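PDB 3EFA: putative Acetyltransferase from Lactobacillus plantarum WCFS1, which is a putative GNAT-family N-acetyltransferase that probably transfers an acetyl group from acetyl-coenzyme A to an amine whose identity is not established. Local coordinates for residues Ala17-Ala20 with Leu21-Ala24; Gln23-Val27 with Glu28-Ile32; Tyr52-Pro55 with Asp56-Ile59; Gly112-Thr115 with Ala116-Phe119. All coordinates share one frame; numbering follows the deposited sequence.

Contact 1 of 4, residues Ala17-Ala20 with Leu21-Ala24; sequences AAYA and LRQA
Tyr19 and Arg22, one turn apart on helix 12-29, send their side chains the same way, so that Arg22 NH1 comes within 4.0 Å of Tyr19 CE1. This is the long first helix of the GNAT fold. The ring and the guanidinium stand nearly perpendicular, 81° between their planes, and the approach is oblique rather than a stack. A bend at chi3 of Arg22 (48°) carries the guanidinium back alongside the tyrosine, where NE and NH1 also form salt bridges with Glu37 and Asp42; these two acidic residues probably fix its rotation more firmly than the ring does. Nearer the backbone, the aliphatic part of Arg22 lies close over the preceding turn, with CG 3.2 Å from Ala18 O. Leu21, its neighbour along the helix, touches Thr61 and Arg80, while Ala17 and Ala18 touch side chains of strands 48-52 and 57-66. Regular i to i+4 backbone bonds hold both turns, the shortest of them 2.8 Å from Gln23 N to Tyr19 O. Leu21 CG, beside its own backbone N, rests 3.5 Å from Ala17 O.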
loop_
_atom_site.group_PDB
_atom_site.type_symbol
_atom_site.label_atom_id
_atom_site.label_comp_id
_atom_site.label_asym_id
_atom_site.label_seq_id
_atom_site.Cartn_x
_atom_site.Cartn_y
_atom_site.Cartn_z
ATOM N N ALA A 17 3.261 29.900 4.168
ATOM C CA ALA A 17 4.462 29.516 3.452
ATOM C C ALA A 17 4.256 28.222 2.630
ATOM O O ALA A 17 4.633 28.144 1.448
ATOM C CB ALA A 17 5.639 29.350 4.441
ATOM N N ALA A 18 3.651 27.218 3.265
ATOM C CA ALA A 18 3.407 25.925 2.628
ATOM C C ALA A 18 2.418 26.050 1.456
ATOM O O ALA A 18 2.641 25.457 0.404
ATOM C CB ALA A 18 2.913 24.924 3.634
ATOM N N TYR A 19 1.341 26.826 1.633
ATOM C CA TYR A 19 0.368 27.016 0.548
ATOM C C TYR A 19 0.995 27.769 -0.649
ATOM O O TYR A 19 0.708 27.466 -1.810
ATOM C CB TYR A 19 -0.882 27.782 1.033
ATOM C CG TYR A 19 -1.800 27.045 1.990
ATOM C CD1 TYR A 19 -1.416 25.858 2.587
ATOM C CD2 TYR A 19 -3.040 27.567 2.329
ATOM C CE1 TYR A 19 -2.252 25.194 3.475
ATOM C CE2 TYR A 19 -3.886 26.908 3.221
ATOM C CZ TYR A 19 -3.483 25.721 3.789
ATOM O OH TYR A 19 -4.307 25.052 4.680
ATOM N N ALA A 20 1.839 28.752 -0.356
ATOM C CA ALA A 20 2.452 29.565 -1.400
ATOM C C ALA A 20 3.371 28.725 -2.276
ATOM O O ALA A 20 3.344 28.853 -3.503
ATOM C CB ALA A 20 3.218 30.806 -0.798
ATOM N N LEU A 21 4.178 27.869 -1.648
ATOM C CA LEU A 21 5.026 26.930 -2.405
ATOM C C LEU A 21 4.189 25.990 -3.287
ATOM O O LEU A 21 4.462 25.849 -4.482
ATOM C CB LEU A 21 5.968 26.147 -1.480
ATOM C CG LEU A 21 7.087 26.980 -0.808
ATOM C CD1 LEU A 21 7.949 26.168 0.166
ATOM C CD2 LEU A 21 7.977 27.660 -1.843
ATOM N N ARG A 22 3.144 25.388 -2.714
ATOM C CA ARG A 22 2.304 24.436 -3.458
ATOM C C ARG A 22 1.514 25.103 -4.604
ATOM O O ARG A 22 1.354 24.516 -5.685
ATOM C CB ARG A 22 1.377 23.644 -2.516
ATOM C CG ARG A 22 2.110 22.838 -1.391
ATOM C CD ARG A 22 1.164 22.451 -0.233
ATOM N NE ARG A 22 -0.089 21.862 -0.708
ATOM C CZ ARG A 22 -1.167 21.620 0.043
ATOM N NH1 ARG A 22 -1.180 21.922 1.345
ATOM N NH2 ARG A 22 -2.245 21.080 -0.514
ATOM N N GLN A 23 1.040 26.328 -4.379
ATOM C CA GLN A 23 0.315 27.067 -5.425
ATOM C C GLN A 23 1.243 27.347 -6.614
ATOM O O GLN A 23 0.852 27.205 -7.777
ATOM C CB GLN A 23 -0.291 28.380 -4.867
ATOM C CG GLN A 23 -0.797 29.407 -5.915
ATOM C CD GLN A 23 -2.137 29.036 -6.568
ATOM O OE1 GLN A 23 -2.940 28.279 -6.010
ATOM N NE2 GLN A 23 -2.375 29.567 -7.762
ATOM N N ALA A 24 2.480 27.723 -6.320
ATOM C CA ALA A 24 3.412 28.081 -7.381
ATOM C C ALA A 24 3.828 26.867 -8.210
ATOM O O ALA A 24 3.865 26.950 -9.442
ATOM C CB ALA A 24 4.643 28.806 -6.819
#

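Contact 2 of 4, residues Gln23-Val27 with Glu28-Ile32; sequences QAVFV and EERGI
Gln23 and Glu28 join side chains at the start of a local surface contact at the C-terminal end of helix 12-29, where the helix widens and ends. Gln23 NE2 donates an almost straight bond (174°) to the anti lone pair of Glu28 OE1, 2.9 Å away. The oxygen lies in the plane of the amide, although the amide and carboxylate planes are 68° apart. A bend at chi2 of Gln23 swings the amide forward along the helix, whereas the glutamate reaches back with an extended chain. The same two residues are linked through their backbones, Glu28 N to Gln23 O at 3.1 Å, and this i to i+5 spacing marks a pi-type turn. Glu29 N repeats it on Ala24 O, and Arg30 N does so only weakly on Val25 O. Gly31 then leaves the helix with positive phi, and Ile32 N closes the end on Phe26 O at 3.0 Å. In this GNAT fold Val25 and Phe26 touch Cys78 of strand 71-79, and the Glu29 carboxylate has its salt-bridge partner outside the contact, in Arg84, which probably opens the pyrophosphate-binding loop. Phe26 lies alongside both Arg30 and Ile32. Its CE1 is 3.8 Å from Arg30 NH1, on one face of the guanidinium, while CD1 meets Ile32 CD1 at 3.9 Å. Bent at chi3, Arg30 passes its aliphatic portion over Val25 O and directs NH2 to Glu113 in a salt bridge.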
loop_
_atom_site.group_PDB
_atom_site.type_symbol
_atom_site.label_atom_id
_atom_site.label_comp_id
_atom_site.label_asym_id
_atom_site.label_seq_id
_atom_site.Cartn_x
_atom_site.Cartn_y
_atom_site.Cartn_z
ATOM N N GLN A 23 1.040 26.328 -4.379
ATOM C CA GLN A 23 0.315 27.067 -5.425
ATOM C C GLN A 23 1.243 27.347 -6.614
ATOM O O GLN A 23 0.852 27.205 -7.777
ATOM C CB GLN A 23 -0.291 28.380 -4.867
ATOM C CG GLN A 23 -0.797 29.407 -5.915
ATOM C CD GLN A 23 -2.137 29.036 -6.568
ATOM O OE1 GLN A 23 -2.940 28.279 -6.010
ATOM N NE2 GLN A 23 -2.375 29.567 -7.762
ATOM N N ALA A 24 2.480 27.723 -6.320
ATOM C CA ALA A 24 3.412 28.081 -7.381
ATOM C C ALA A 24 3.828 26.867 -8.210
ATOM O O ALA A 24 3.865 26.950 -9.442
ATOM C CB ALA A 24 4.643 28.806 -6.819
ATOM N N VAL A 25 4.116 25.748 -7.534
ATOM C CA VAL A 25 4.644 24.536 -8.178
ATOM C C VAL A 25 3.580 23.624 -8.818
ATOM O O VAL A 25 3.649 23.316 -10.010
ATOM C CB VAL A 25 5.506 23.692 -7.188
ATOM C CG1 VAL A 25 5.918 22.367 -7.812
ATOM C CG2 VAL A 25 6.750 24.467 -6.738
ATOM N N PHE A 26 2.611 23.179 -8.023
ATOM C CA PHE A 26 1.601 22.229 -8.508
ATOM C C PHE A 26 0.538 22.886 -9.395
ATOM O O PHE A 26 0.247 22.386 -10.478
ATOM C CB PHE A 26 0.912 21.491 -7.345
ATOM C CG PHE A 26 1.816 20.557 -6.577
ATOM C CD1 PHE A 26 2.356 19.416 -7.186
ATOM C CD2 PHE A 26 2.105 20.798 -5.238
ATOM C CE1 PHE A 26 3.190 18.539 -6.477
ATOM C CE2 PHE A 26 2.936 19.933 -4.515
ATOM C CZ PHE A 26 3.479 18.795 -5.136
ATOM N N VAL A 27 -0.042 23.998 -8.931
ATOM C CA VAL A 27 -1.131 24.649 -9.653
ATOM C C VAL A 27 -0.641 25.453 -10.871
ATOM O O VAL A 27 -1.100 25.238 -11.987
ATOM C CB VAL A 27 -2.010 25.549 -8.712
ATOM C CG1 VAL A 27 -3.146 26.236 -9.488
ATOM C CG2 VAL A 27 -2.591 24.731 -7.577
ATOM N N GLU A 28 0.292 26.374 -10.663
ATOM C CA GLU A 28 0.690 27.274 -11.746
ATOM C C GLU A 28 1.727 26.690 -12.711
ATOM O O GLU A 28 1.562 26.760 -13.929
ATOM C CB GLU A 28 1.138 28.629 -11.184
ATOM C CG GLU A 28 -0.048 29.434 -10.625
ATOM C CD GLU A 28 0.353 30.746 -9.967
ATOM O OE1 GLU A 28 -0.335 31.151 -9.012
ATOM O OE2 GLU A 28 1.337 31.375 -10.404
ATOM N N GLU A 29 2.786 26.111 -12.164
ATOM C CA GLU A 29 3.871 25.596 -12.978
ATOM C C GLU A 29 3.488 24.299 -13.701
ATOM O O GLU A 29 3.866 24.094 -14.855
ATOM C CB GLU A 29 5.128 25.379 -12.125
ATOM C CG GLU A 29 6.245 24.621 -12.837
ATOM C CD GLU A 29 7.441 24.360 -11.934
ATOM O OE1 GLU A 29 7.501 24.947 -10.833
ATOM O OE2 GLU A 29 8.324 23.567 -12.324
ATOM N N ARG A 30 2.728 23.438 -13.030
ATOM C CA ARG A 30 2.436 22.111 -13.569
ATOM C C ARG A 30 0.979 21.881 -13.972
ATOM O O ARG A 30 0.634 20.806 -14.444
ATOM C CB ARG A 30 2.915 21.027 -12.602
ATOM C CG ARG A 30 4.430 20.974 -12.501
ATOM C CD ARG A 30 4.887 20.226 -11.274
ATOM N NE ARG A 30 4.371 18.867 -11.253
ATOM C CZ ARG A 30 4.720 17.956 -10.352
ATOM N NH1 ARG A 30 5.592 18.266 -9.396
ATOM N NH2 ARG A 30 4.199 16.736 -10.408
ATOM N N GLY A 31 0.132 22.887 -13.777
ATOM C CA GLY A 31 -1.223 22.857 -14.298
ATOM C C GLY A 31 -2.224 21.937 -13.621
ATOM O O GLY A 31 -3.251 21.598 -14.206
ATOM N N ILE A 32 -1.949 21.528 -12.390
ATOM C CA ILE A 32 -2.944 20.769 -11.647
ATOM C C ILE A 32 -4.067 21.688 -11.140
ATOM O O ILE A 32 -3.833 22.843 -10.732
ATOM C CB ILE A 32 -2.312 19.987 -10.486
ATOM C CG1 ILE A 32 -1.301 18.973 -11.034
ATOM C CG2 ILE A 32 -3.391 19.287 -9.649
ATOM C CD1 ILE A 32 -0.239 18.550 -10.027
#

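Contact 3 of 4, residues Tyr52-Pro55 with Asp56-Ile59; sequences YLQP and DLPI
The Tyr52 ring leans across the Pro58 ring at a slant, with CE1 3.8 Å from Pro58 CB and CD1 equally near Pro58 N, so the proline meets neither a clean face nor a clean edge. Both side chains stand on one side of a tight beta hairpin joining strands 48-52 and 57-66 of the GNAT sheet, where they form an antiparallel non-hydrogen-bonded pair. Ala17 of helix 12-29 packs against both, and Tyr52 OH is hydrogen-bonded to Asn14. At the turn the side chains of Gln54 and Asp56 run side by side. The turn itself is type I, from Gln54 to Leu57: Leu57 N bonds to Gln54 O at 3.0 Å, approaching from well above the carbonyl plane, in keeping with the sharp reversal. Leu57 O answers across the hairpin, accepting Leu53 N at 3.1 Å and also a CA-H contact from Tyr52. Leu53 touches both Leu57 and Ile59 and reaches Tyr83 and Trp88. Ile59 CG1 stands between its backbone N and carbonyl carbon (chi1 66°), which lets CD1 come crosswise onto Leu53 CG at 3.9 Å.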
loop_
_atom_site.group_PDB
_atom_site.type_symbol
_atom_site.label_atom_id
_atom_site.label_comp_id
_atom_site.label_asym_id
_atom_site.label_seq_id
_atom_site.Cartn_x
_atom_site.Cartn_y
_atom_site.Cartn_z
ATOM N N TYR A 52 13.375 27.194 5.752
ATOM C CA TYR A 52 13.627 28.609 5.424
ATOM C C TYR A 52 15.139 28.921 5.322
ATOM O O TYR A 52 15.926 28.545 6.210
ATOM C CB TYR A 52 13.045 29.511 6.520
ATOM C CG TYR A 52 11.545 29.419 6.753
ATOM C CD1 TYR A 52 10.675 30.363 6.199
ATOM C CD2 TYR A 52 10.995 28.413 7.560
ATOM C CE1 TYR A 52 9.297 30.295 6.418
ATOM C CE2 TYR A 52 9.614 28.339 7.790
ATOM C CZ TYR A 52 8.771 29.289 7.217
ATOM O OH TYR A 52 7.401 29.234 7.436
ATOM N N LEU A 53 15.558 29.600 4.258
ATOM C CA LEU A 53 16.937 30.097 4.219
ATOM C C LEU A 53 17.005 31.377 5.034
ATOM O O LEU A 53 17.949 31.605 5.788
ATOM C CB LEU A 53 17.404 30.370 2.796
ATOM C CG LEU A 53 17.726 29.147 1.949
ATOM C CD1 LEU A 53 18.508 29.579 0.722
ATOM C CD2 LEU A 53 18.520 28.134 2.760
ATOM N N GLN A 54 15.987 32.212 4.861
ATOM C CA GLN A 54 15.808 33.396 5.674
ATOM C C GLN A 54 14.357 33.383 6.119
ATOM O O GLN A 54 13.560 32.575 5.617
ATOM C CB GLN A 54 16.095 34.661 4.864
ATOM C CG GLN A 54 17.370 34.621 4.042
ATOM C CD GLN A 54 17.437 35.760 3.041
ATOM O OE1 GLN A 54 16.581 36.653 3.036
ATOM N NE2 GLN A 54 18.450 35.733 2.180
ATOM N N PRO A 55 14.009 34.268 7.066
ATOM C CA PRO A 55 12.650 34.371 7.618
ATOM C C PRO A 55 11.627 34.781 6.565
ATOM O O PRO A 55 10.430 34.511 6.726
ATOM C CB PRO A 55 12.785 35.472 8.682
ATOM C CG PRO A 55 14.247 35.469 9.049
ATOM C CD PRO A 55 14.984 35.102 7.795
ATOM N N ASP A 56 12.088 35.436 5.503
ATOM C CA ASP A 56 11.193 35.792 4.403
ATOM C C ASP A 56 11.390 34.913 3.161
ATOM O O ASP A 56 10.960 35.278 2.063
ATOM C CB ASP A 56 11.295 37.291 4.039
ATOM C CG ASP A 56 12.705 37.719 3.594
ATOM O OD1 ASP A 56 13.663 36.911 3.687
ATOM O OD2 ASP A 56 12.851 38.889 3.156
ATOM N N LEU A 57 12.031 33.759 3.334
ATOM C CA LEU A 57 12.369 32.913 2.191
ATOM C C LEU A 57 12.191 31.400 2.431
ATOM O O LEU A 57 13.177 30.657 2.580
ATOM C CB LEU A 57 13.790 33.225 1.713
ATOM C CG LEU A 57 14.256 32.586 0.403
ATOM C CD1 LEU A 57 13.316 32.944 -0.738
ATOM C CD2 LEU A 57 15.685 33.019 0.090
ATOM N N PRO A 58 10.929 30.934 2.449
ATOM C CA PRO A 58 10.723 29.479 2.496
ATOM C C PRO A 58 11.113 28.863 1.151
ATOM O O PRO A 58 10.816 29.487 0.132
ATOM C CB PRO A 58 9.216 29.344 2.732
ATOM C CG PRO A 58 8.610 30.592 2.173
ATOM C CD PRO A 58 9.671 31.683 2.259
ATOM N N ILE A 59 11.762 27.696 1.139
ATOM C CA ILE A 59 12.212 27.094 -0.129
ATOM C C ILE A 59 11.772 25.643 -0.405
ATOM O O ILE A 59 11.746 25.203 -1.563
ATOM C CB ILE A 59 13.752 27.203 -0.334
ATOM C CG1 ILE A 59 14.506 26.375 0.705
ATOM C CG2 ILE A 59 14.212 28.658 -0.325
ATOM C CD1 ILE A 59 15.965 26.100 0.318
#

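Contact 4 of 4, residues Gly112-Thr115 with Ala116-Phe119; sequences GELT and AQRF
Leu114 and Gln117 lie side by side and point the same way, bringing Leu114 CD1 to 3.6 Å from Gln117 OE1. Both leave the backbone with CG opposite their own N (chi1 -174° for Leu114, 174° for Gln117). Beyond that the glutamine runs on extended, whereas the leucine branches so that one methyl group meets the amide oxygen. Closer in, Gln117 CB sits 3.4 Å from Leu114 O. Ala116 takes a separate direction, its CB lying 3.6 Å from Glu113 O, and the Glu113 side chain leads away from the turn to its salt-bridge partner Arg30. Two successive i to i+3 backbone bonds form the turn beneath them: Ala116 N to Glu113 O at 2.9 Å and Gln117 N to Leu114 O at 3.1 Å. In each the donor stands above the carbonyl plane by roughly 50°, the geometry of a tight 3-10 turn. It connects the end of strand 107-113 to helix 117-122, the step from the fifth strand to the following helix in the GNAT topology. Gly112 is backbone-bonded with Val140, and just beyond the strand Leu114 with Pro138. Gln117 NE2 is hydrogen-bonded to Glu121 one turn further on, so the polar partner of the amide is the glutamate, and OE1 meets the leucine methyl by van der Waals contact.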
loop_
_atom_site.group_PDB
_atom_site.type_symbol
_atom_site.label_atom_id
_atom_site.label_comp_id
_atom_site.label_asym_id
_atom_site.label_seq_id
_atom_site.Cartn_x
_atom_site.Cartn_y
_atom_site.Cartn_z
ATOM N N GLY A 112 4.699 8.175 -3.887
ATOM C CA GLY A 112 5.465 9.005 -4.801
ATOM C C GLY A 112 5.193 8.785 -6.279
ATOM O O GLY A 112 4.612 7.771 -6.685
ATOM N N GLU A 113 5.617 9.750 -7.090
ATOM C CA GLU A 113 5.530 9.621 -8.540
ATOM C C GLU A 113 6.547 8.578 -8.956
ATOM O O GLU A 113 7.601 8.469 -8.334
ATOM C CB GLU A 113 5.789 10.977 -9.229
ATOM C CG GLU A 113 4.802 12.071 -8.805
ATOM C CD GLU A 113 4.982 13.389 -9.564
ATOM O OE1 GLU A 113 5.019 14.456 -8.907
ATOM O OE2 GLU A 113 5.074 13.364 -10.813
ATOM N N LEU A 114 6.234 7.796 -9.984
ATOM C CA LEU A 114 7.143 6.722 -10.398
ATOM C C LEU A 114 8.572 7.230 -10.634
ATOM O O LEU A 114 9.543 6.573 -10.255
ATOM C CB LEU A 114 6.623 5.994 -11.640
ATOM C CG LEU A 114 7.465 4.777 -12.037
ATOM C CD1 LEU A 114 7.601 3.806 -10.872
ATOM C CD2 LEU A 114 6.888 4.075 -13.257
ATOM N N THR A 115 8.686 8.408 -11.242
ATOM C CA THR A 115 9.984 8.999 -11.559
ATOM C C THR A 115 10.879 9.285 -10.344
ATOM O O THR A 115 12.082 9.495 -10.489
ATOM C CB THR A 115 9.822 10.294 -12.382
ATOM O OG1 THR A 115 11.069 10.995 -12.413
ATOM C CG2 THR A 115 8.762 11.200 -11.769
ATOM N N ALA A 116 10.301 9.286 -9.147
ATOM C CA ALA A 116 11.081 9.562 -7.939
ATOM C C ALA A 116 11.515 8.301 -7.178
ATOM O O ALA A 116 12.098 8.393 -6.099
ATOM C CB ALA A 116 10.305 10.506 -7.013
ATOM N N GLN A 117 11.242 7.128 -7.740
ATOM C CA GLN A 117 11.505 5.883 -7.024
ATOM C C GLN A 117 12.942 5.822 -6.472
ATOM O O GLN A 117 13.144 5.584 -5.275
ATOM C CB GLN A 117 11.168 4.656 -7.895
ATOM C CG GLN A 117 11.564 3.318 -7.270
ATOM C CD GLN A 117 10.918 2.096 -7.948
ATOM O OE1 GLN A 117 9.933 2.212 -8.688
ATOM N NE2 GLN A 117 11.468 0.913 -7.670
ATOM N N ARG A 118 13.928 6.055 -7.340
ATOM C CA ARG A 118 15.338 5.909 -6.968
ATOM C C ARG A 118 15.756 6.853 -5.858
ATOM O O ARG A 118 16.477 6.465 -4.935
ATOM C CB ARG A 118 16.261 6.114 -8.169
ATOM C CG ARG A 118 17.746 5.987 -7.805
ATOM C CD ARG A 118 18.661 6.258 -9.001
ATOM N NE ARG A 118 20.080 5.957 -8.762
ATOM C CZ ARG A 118 20.549 4.975 -7.989
ATOM N NH1 ARG A 118 19.724 4.151 -7.351
ATOM N NH2 ARG A 118 21.862 4.808 -7.862
ATOM N N PHE A 119 15.317 8.103 -5.973
ATOM C CA PHE A 119 15.534 9.106 -4.939
ATOM C C PHE A 119 15.133 8.555 -3.562
ATOM O O PHE A 119 15.938 8.569 -2.625
ATOM C CB PHE A 119 14.748 10.375 -5.286
ATOM C CG PHE A 119 14.792 11.443 -4.225
ATOM C CD1 PHE A 119 15.887 12.294 -4.114
ATOM C CD2 PHE A 119 13.725 11.615 -3.354
ATOM C CE1 PHE A 119 15.922 13.296 -3.136
ATOM C CE2 PHE A 119 13.753 12.605 -2.383
ATOM C CZ PHE A 119 14.854 13.449 -2.271
#

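Overall arrangement
From the N terminus, contacts 1 and 2 follow each other along helix 12-29, sharing Gln23 and Ala24, with contact 2 bringing the helix to its end. Contact 3 closes the hairpin between strands 48-52 and 57-66, and contact 4 closes the short turn from strand 107-113 into helix 117-122. All are local, and only the first two overlap. In space the helix and the residues just after it bridge the others: Ala17 and Leu21 of contact 1 pack on Tyr52, Pro58 and Ile59 of contact 3, while Arg30 NH2 of contact 2 reaches Glu113 OE1 of contact 4 at 2.9 Å. Contacts 3 and 4 both reach the same sheet, with centres about 26 Å apart.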